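Local coordinates for membrane-associated protein VP24 (Marburg virus - Musoke, Kenya, 1980, PDB 4OR8) that probably serves as a minor matrix protein of the virion, with a role in nucleocapsid assembly and virus budding, at residues S99-L111 with S232-R244. Numbering follows the deposited sequence.
Sequences STIIEPFLALRIL and SVVFGLVAEAVLR
In the pyramidal fold of VP24, the short strand 100-101 forms an edge of the five-stranded mixed sheet. Thr100 and Ile101 pair in parallel with Val234 and Phe235 of strand 228-239, whose other side bonds to strand 210-221. Three backbone hydrogen bonds join the pair. Thr100 N donates to Val233 O at 3.0 Å, Phe235 N to Thr100 O at 3.2 Å, and Ile102 N to Phe235 O at 3.0 Å.

On one face of the sheet, Ile101 CG1 lies 3.6 Å from Phe235 CZ. With CG between the backbone N and the carbonyl carbon (chi1 70°), the Phe235 ring reaches across to Ile101, obliquely. Ser99 OG meets the ring edge near its plane, and is itself hydrogen-bonded to Leu93 O. On the face of Thr100 and Val234, Thr100 OG1 lies 3.3 Å from Val234 CG1. Ile102 CG2 also packs on Val234 CB, the two side chains crossing at about a right angle.

After Glu103, the N-cap residue, residues 104-111 of the helix cross strand residues 232-239 at 90°, the axes 6.7 Å apart at closest approach. Ala107 CB rests over Gly236 CA and 3.7 Å from Val238 CG2. Beyond the strand, Leu108 and Leu111 meet helix 240-244, and Phe175 and Met178 also cover Leu111 and Leu243. Leu108 CD1 touches Val242 CG1 and Leu243 CD2, while Leu111 CD1 and Leu243 CD1 meet tip to tip at 3.7 Å.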
ATOM      1  N   SER B  99      21.229 -12.916   5.076  1.00 37.16           N
ATOM      2  CA  SER B  99      19.804 -12.991   4.769  1.00 32.34           C
ATOM      3  C   SER B  99      19.577 -12.696   3.293  1.00 30.21           C
ATOM      4  O   SER B  99      20.258 -11.855   2.708  1.00 33.53           O
ATOM      5  CB  SER B  99      19.009 -12.012   5.630  1.00 32.42           C
ATOM      6  OG  SER B  99      19.233 -10.675   5.218  1.00 34.77           O
ATOM      7  N   THR B 100      18.619 -13.394   2.692  1.00 29.41           N
ATOM      8  CA  THR B 100      18.349 -13.235   1.268  1.00 29.43           C
ATOM      9  C   THR B 100      16.928 -12.753   0.986  1.00 22.80           C
ATOM     10  O   THR B 100      15.973 -13.159   1.644  1.00 23.76           O
ATOM     11  CB  THR B 100      18.614 -14.541   0.487  1.00 36.50           C
ATOM     12  OG1 THR B 100      17.696 -15.556   0.909  1.00 28.45           O
ATOM     13  CG2 THR B 100      20.042 -15.018   0.721  1.00 36.18           C
ATOM     14  N   ILE B 101      16.803 -11.884  -0.008  1.00 23.51           N
ATOM     15  CA  ILE B 101      15.519 -11.316  -0.381  1.00 18.22           C
ATOM     16  C   ILE B 101      14.809 -12.192  -1.399  1.00 19.40           C
ATOM     17  O   ILE B 101      15.407 -12.625  -2.380  1.00 17.38           O
ATOM     18  CB  ILE B 101      15.699  -9.913  -0.972  1.00 18.06           C
ATOM     19  CG1 ILE B 101      16.425  -9.017   0.031  1.00 16.50           C
ATOM     20  CG2 ILE B 101      14.354  -9.318  -1.366  1.00 16.04           C
ATOM     21  CD1 ILE B 101      16.798  -7.672  -0.517  1.00 20.29           C
ATOM     22  N   ILE B 102      13.529 -12.455  -1.162  1.00 27.06           N
ATOM     23  CA  ILE B 102      12.739 -13.248  -2.091  1.00 19.88           C
ATOM     24  C   ILE B 102      11.741 -12.368  -2.824  1.00 21.66           C
ATOM     25  O   ILE B 102      11.366 -11.303  -2.335  1.00 28.17           O
ATOM     26  CB  ILE B 102      11.999 -14.393  -1.375  1.00 24.17           C
ATOM     27  CG1 ILE B 102      11.102 -13.839  -0.267  1.00 20.86           C
ATOM     28  CG2 ILE B 102      12.997 -15.394  -0.807  1.00 17.02           C
ATOM     29  CD1 ILE B 102      10.321 -14.899   0.476  1.00 15.60           C
ATOM     30  N   GLU B 103      11.324 -12.815  -4.003  1.00 26.45           N
ATOM     31  CA  GLU B 103      10.349 -12.092  -4.805  1.00 24.69           C
ATOM     32  C   GLU B 103       9.039 -11.960  -4.045  1.00 23.56           C
ATOM     33  O   GLU B 103       8.704 -12.819  -3.230  1.00 24.20           O
ATOM     34  CB  GLU B 103      10.107 -12.810  -6.137  1.00 34.74           C
ATOM     35  CG  GLU B 103      11.266 -12.732  -7.116  1.00 42.02           C
ATOM     36  CD  GLU B 103      12.438 -13.601  -6.705  1.00 64.26           C
ATOM     37  OE1 GLU B 103      12.206 -14.647  -6.059  1.00 55.21           O
ATOM     38  OE2 GLU B 103      13.590 -13.233  -7.017  1.00 75.81           O
ATOM     39  N   PRO B 104       8.295 -10.876  -4.304  1.00 28.70           N
ATOM     40  CA  PRO B 104       7.027 -10.635  -3.609  1.00 22.02           C
ATOM     41  C   PRO B 104       5.992 -11.746  -3.804  1.00 22.73           C
ATOM     42  O   PRO B 104       5.212 -11.996  -2.886  1.00 19.24           O
ATOM     43  CB  PRO B 104       6.536  -9.311  -4.212  1.00 20.66           C
ATOM     44  CG  PRO B 104       7.319  -9.128  -5.458  1.00 24.24           C
ATOM     45  CD  PRO B 104       8.638  -9.772  -5.214  1.00 24.59           C
ATOM     46  N   PHE B 105       5.988 -12.406  -4.960  1.00 32.10           N
ATOM     47  CA  PHE B 105       5.032 -13.490  -5.194  1.00 23.77           C
ATOM     48  C   PHE B 105       5.368 -14.746  -4.391  1.00 20.03           C
ATOM     49  O   PHE B 105       4.498 -15.571  -4.117  1.00 24.34           O
ATOM     50  CB  PHE B 105       4.880 -13.813  -6.688  1.00 25.89           C
ATOM     51  CG  PHE B 105       6.177 -14.108  -7.392  1.00 34.43           C
ATOM     52  CD1 PHE B 105       6.805 -15.336  -7.239  1.00 28.37           C
ATOM     53  CD2 PHE B 105       6.756 -13.165  -8.231  1.00 34.86           C
ATOM     54  CE1 PHE B 105       7.994 -15.612  -7.892  1.00 29.62           C
ATOM     55  CE2 PHE B 105       7.943 -13.433  -8.890  1.00 30.24           C
ATOM     56  CZ  PHE B 105       8.563 -14.660  -8.720  1.00 37.99           C
ATOM     57  N   LEU B 106       6.634 -14.886  -4.021  1.00 22.35           N
ATOM     58  CA  LEU B 106       7.056 -15.964  -3.139  1.00 20.27           C
ATOM     59  C   LEU B 106       6.668 -15.616  -1.706  1.00 23.77           C
ATOM     60  O   LEU B 106       6.354 -16.494  -0.902  1.00 24.24           O
ATOM     61  CB  LEU B 106       8.566 -16.175  -3.243  1.00 21.69           C
ATOM     62  CG  LEU B 106       9.025 -17.514  -3.821  1.00 30.76           C
ATOM     63  CD1 LEU B 106       8.219 -17.874  -5.056  1.00 29.83           C
ATOM     64  CD2 LEU B 106      10.504 -17.462  -4.151  1.00 31.00           C
ATOM     65  N   ALA B 107       6.690 -14.324  -1.396  1.00 17.24           N
ATOM     66  CA  ALA B 107       6.310 -13.851  -0.072  1.00 18.51           C
ATOM     67  C   ALA B 107       4.802 -13.957   0.107  1.00 20.64           C
ATOM     68  O   ALA B 107       4.317 -14.223   1.206  1.00 23.19           O
ATOM     69  CB  ALA B 107       6.777 -12.419   0.137  1.00 14.43           C
ATOM     70  N   LEU B 108       4.063 -13.740  -0.977  1.00 18.05           N
ATOM     71  CA  LEU B 108       2.618 -13.903  -0.951  1.00 15.33           C
ATOM     72  C   LEU B 108       2.282 -15.366  -0.732  1.00 19.62           C
ATOM     73  O   LEU B 108       1.356 -15.698   0.008  1.00 21.02           O
ATOM     74  CB  LEU B 108       1.988 -13.425  -2.260  1.00 12.80           C
ATOM     75  CG  LEU B 108       0.479 -13.668  -2.359  1.00 14.65           C
ATOM     76  CD1 LEU B 108      -0.268 -12.804  -1.362  1.00 17.90           C
ATOM     77  CD2 LEU B 108      -0.031 -13.425  -3.763  1.00 17.84           C
ATOM     78  N   ARG B 109       3.044 -16.234  -1.388  1.00 18.56           N
ATOM     79  CA  ARG B 109       2.849 -17.673  -1.276  1.00 21.60           C
ATOM     80  C   ARG B 109       3.010 -18.102   0.173  1.00 17.91           C
ATOM     81  O   ARG B 109       2.213 -18.879   0.693  1.00 16.98           O
ATOM     82  CB  ARG B 109       3.854 -18.404  -2.163  1.00 21.09           C
ATOM     83  CG  ARG B 109       3.615 -19.895  -2.312  1.00 22.56           C
ATOM     84  CD  ARG B 109       4.734 -20.526  -3.134  1.00 30.52           C
ATOM     85  NE  ARG B 109       4.702 -21.986  -3.107  1.00 29.19           N
ATOM     86  CZ  ARG B 109       4.289 -22.744  -4.114  1.00 31.31           C
ATOM     87  NH1 ARG B 109       3.872 -22.186  -5.244  1.00 32.63           N
ATOM     88  NH2 ARG B 109       4.296 -24.064  -3.994  1.00 35.53           N
ATOM     89  N   ILE B 110       4.045 -17.576   0.819  1.00 20.70           N
ATOM     90  CA  ILE B 110       4.303 -17.831   2.229  1.00 18.40           C
ATOM     91  C   ILE B 110       3.148 -17.331   3.088  1.00 16.49           C
ATOM     92  O   ILE B 110       2.706 -18.009   4.015  1.00 18.83           O
ATOM     93  CB  ILE B 110       5.613 -17.151   2.677  1.00 19.35           C
ATOM     94  CG1 ILE B 110       6.814 -17.848   2.035  1.00 21.37           C
ATOM     95  CG2 ILE B 110       5.745 -17.163   4.189  1.00 18.94           C
ATOM     96  CD1 ILE B 110       8.144 -17.240   2.410  1.00 21.38           C
ATOM     97  N   LEU B 111       2.657 -16.143   2.760  1.00 19.35           N
ATOM     98  CA  LEU B 111       1.570 -15.522   3.501  1.00 17.20           C
ATOM     99  C   LEU B 111       0.309 -16.378   3.396  1.00 17.94           C
ATOM    100  O   LEU B 111      -0.411 -16.569   4.376  1.00 19.65           O
ATOM    101  CB  LEU B 111       1.326 -14.107   2.972  1.00 20.07           C
ATOM    102  CG  LEU B 111       0.567 -13.105   3.843  1.00 23.42           C
ATOM    103  CD1 LEU B 111       0.924 -11.689   3.425  1.00 17.88           C
ATOM    104  CD2 LEU B 111      -0.931 -13.322   3.734  1.00 28.39           C
ATOM    105  N   SER B 232      18.908 -20.080   8.477  1.00 38.23           N
ATOM    106  CA  SER B 232      18.697 -19.310   7.258  1.00 32.47           C
ATOM    107  C   SER B 232      17.583 -18.279   7.438  1.00 30.91           C
ATOM    108  O   SER B 232      16.596 -18.533   8.128  1.00 28.53           O
ATOM    109  CB  SER B 232      18.370 -20.245   6.094  1.00 27.47           C
ATOM    110  OG  SER B 232      17.975 -19.513   4.950  1.00 45.92           O
ATOM    111  N   VAL B 233      17.749 -17.116   6.821  1.00 27.39           N
ATOM    112  CA  VAL B 233      16.759 -16.050   6.919  1.00 25.14           C
ATOM    113  C   VAL B 233      16.414 -15.477   5.550  1.00 26.91           C
ATOM    114  O   VAL B 233      17.286 -14.989   4.832  1.00 32.81           O
ATOM    115  CB  VAL B 233      17.243 -14.907   7.833  1.00 25.71           C
ATOM    116  CG1 VAL B 233      16.293 -13.727   7.753  1.00 21.21           C
ATOM    117  CG2 VAL B 233      17.375 -15.393   9.270  1.00 38.13           C
ATOM    118  N   VAL B 234      15.139 -15.548   5.187  1.00 26.18           N
ATOM    119  CA  VAL B 234      14.664 -14.933   3.956  1.00 21.81           C
ATOM    120  C   VAL B 234      13.560 -13.949   4.290  1.00 22.15           C
ATOM    121  O   VAL B 234      12.915 -14.062   5.331  1.00 32.36           O
ATOM    122  CB  VAL B 234      14.126 -15.974   2.951  1.00 22.13           C
ATOM    123  CG1 VAL B 234      15.226 -16.937   2.543  1.00 31.71           C
ATOM    124  CG2 VAL B 234      12.942 -16.725   3.538  1.00 18.82           C
ATOM    125  N   PHE B 235      13.348 -12.977   3.411  1.00 19.73           N
ATOM    126  CA  PHE B 235      12.272 -12.016   3.602  1.00 17.43           C
ATOM    127  C   PHE B 235      11.879 -11.339   2.299  1.00 23.87           C
ATOM    128  O   PHE B 235      12.699 -11.178   1.396  1.00 23.19           O
ATOM    129  CB  PHE B 235      12.641 -10.973   4.660  1.00 23.46           C
ATOM    130  CG  PHE B 235      13.711 -10.013   4.227  1.00 27.81           C
ATOM    131  CD1 PHE B 235      15.050 -10.359   4.317  1.00 20.11           C
ATOM    132  CD2 PHE B 235      13.381  -8.756   3.745  1.00 25.74           C
ATOM    133  CE1 PHE B 235      16.036  -9.475   3.924  1.00 25.33           C
ATOM    134  CE2 PHE B 235      14.365  -7.865   3.348  1.00 19.71           C
ATOM    135  CZ  PHE B 235      15.694  -8.227   3.440  1.00 20.29           C
ATOM    136  N   GLY B 236      10.612 -10.951   2.212  1.00 22.74           N
ATOM    137  CA  GLY B 236      10.103 -10.247   1.053  1.00 16.05           C
ATOM    138  C   GLY B 236       9.060  -9.234   1.474  1.00 21.11           C
ATOM    139  O   GLY B 236       8.704  -9.154   2.648  1.00 20.65           O
ATOM    140  N   LEU B 237       8.565  -8.462   0.515  1.00 26.41           N
ATOM    141  CA  LEU B 237       7.594  -7.423   0.809  1.00 20.81           C
ATOM    142  C   LEU B 237       6.359  -7.569  -0.068  1.00 22.16           C
ATOM    143  O   LEU B 237       6.444  -7.474  -1.292  1.00 28.65           O
ATOM    144  CB  LEU B 237       8.221  -6.044   0.600  1.00 27.82           C
ATOM    145  CG  LEU B 237       7.331  -4.827   0.849  1.00 30.25           C
ATOM    146  CD1 LEU B 237       6.872  -4.794   2.295  1.00 30.01           C
ATOM    147  CD2 LEU B 237       8.063  -3.545   0.488  1.00 35.67           C
ATOM    148  N   VAL B 238       5.213  -7.811   0.560  1.00 16.11           N
ATOM    149  CA  VAL B 238       3.955  -7.860  -0.169  1.00 18.70           C
ATOM    150  C   VAL B 238       3.254  -6.510  -0.086  1.00 19.29           C
ATOM    151  O   VAL B 238       2.932  -6.034   1.002  1.00 18.62           O
ATOM    152  CB  VAL B 238       3.020  -8.969   0.351  1.00 17.32           C
ATOM    153  CG1 VAL B 238       1.698  -8.926  -0.392  1.00  9.01           C
ATOM    154  CG2 VAL B 238       3.669 -10.336   0.189  1.00 12.26           C
ATOM    155  N   ALA B 239       3.033  -5.894  -1.244  1.00 17.66           N
ATOM    156  CA  ALA B 239       2.397  -4.586  -1.317  1.00 12.26           C
ATOM    157  C   ALA B 239       0.967  -4.645  -0.805  1.00 15.62           C
ATOM    158  O   ALA B 239       0.256  -5.623  -1.026  1.00 20.98           O
ATOM    159  CB  ALA B 239       2.429  -4.062  -2.733  1.00 12.45           C
ATOM    160  N   GLU B 240       0.559  -3.582  -0.128  1.00 17.52           N
ATOM    161  CA  GLU B 240      -0.749  -3.499   0.507  1.00 12.83           C
ATOM    162  C   GLU B 240      -1.904  -3.787  -0.450  1.00 19.39           C
ATOM    163  O   GLU B 240      -2.860  -4.472  -0.087  1.00 22.26           O
ATOM    164  CB  GLU B 240      -0.912  -2.111   1.127  1.00 20.70           C
ATOM    165  CG  GLU B 240      -2.107  -1.953   2.038  1.00 30.83           C
ATOM    166  CD  GLU B 240      -2.099  -0.614   2.751  1.00 39.95           C
ATOM    167  OE1 GLU B 240      -1.043   0.055   2.742  1.00 35.34           O
ATOM    168  OE2 GLU B 240      -3.144  -0.227   3.316  1.00 36.71           O
ATOM    169  N   ALA B 241      -1.806  -3.267  -1.673  1.00 19.78           N
ATOM    170  CA  ALA B 241      -2.860  -3.420  -2.673  1.00 13.45           C
ATOM    171  C   ALA B 241      -3.149  -4.884  -3.021  1.00 20.29           C
ATOM    172  O   ALA B 241      -4.286  -5.246  -3.329  1.00 23.81           O
ATOM    173  CB  ALA B 241      -2.516  -2.635  -3.921  1.00 10.69           C
ATOM    174  N   VAL B 242      -2.116  -5.717  -2.971  1.00 17.59           N
ATOM    175  CA  VAL B 242      -2.250  -7.144  -3.244  1.00 17.69           C
ATOM    176  C   VAL B 242      -3.317  -7.793  -2.368  1.00 21.26           C
ATOM    177  O   VAL B 242      -4.127  -8.591  -2.841  1.00 16.20           O
ATOM    178  CB  VAL B 242      -0.913  -7.877  -3.008  1.00 21.62           C
ATOM    179  CG1 VAL B 242      -1.103  -9.383  -3.098  1.00 19.37           C
ATOM    180  CG2 VAL B 242       0.140  -7.399  -3.997  1.00 15.61           C
ATOM    181  N   LEU B 243      -3.316  -7.433  -1.088  1.00 27.01           N
ATOM    182  CA  LEU B 243      -4.231  -8.032  -0.124  1.00 19.87           C
ATOM    183  C   LEU B 243      -5.506  -7.214   0.066  1.00 18.81           C
ATOM    184  O   LEU B 243      -6.555  -7.763   0.398  1.00 20.87           O
ATOM    185  CB  LEU B 243      -3.526  -8.230   1.219  1.00 17.23           C
ATOM    186  CG  LEU B 243      -2.203  -8.990   1.143  1.00 18.53           C
ATOM    187  CD1 LEU B 243      -1.552  -9.083   2.505  1.00 15.28           C
ATOM    188  CD2 LEU B 243      -2.419 -10.378   0.560  1.00 26.94           C
ATOM    189  N   ARG B 244      -5.417  -5.905  -0.146  1.00 18.71           N
ATOM    190  CA  ARG B 244      -6.571  -5.031   0.048  1.00 25.51           C
ATOM    191  C   ARG B 244      -7.669  -5.331  -0.967  1.00 22.58           C
ATOM    192  O   ARG B 244      -8.855  -5.162  -0.690  1.00 26.73           O
ATOM    193  CB  ARG B 244      -6.158  -3.562  -0.031  1.00 26.28           C
ATOM    194  CG  ARG B 244      -7.281  -2.598   0.281  1.00 16.09           C
ATOM    195  CD  ARG B 244      -6.781  -1.174   0.344  1.00 28.05           C
ATOM    196  NE  ARG B 244      -5.860  -0.957   1.456  1.00 32.16           N
ATOM    197  CZ  ARG B 244      -6.238  -0.846   2.727  1.00 27.59           C
ATOM    198  NH1 ARG B 244      -7.519  -0.951   3.052  1.00 29.10           N
ATOM    199  NH2 ARG B 244      -5.337  -0.640   3.673  1.00 29.03           N
TER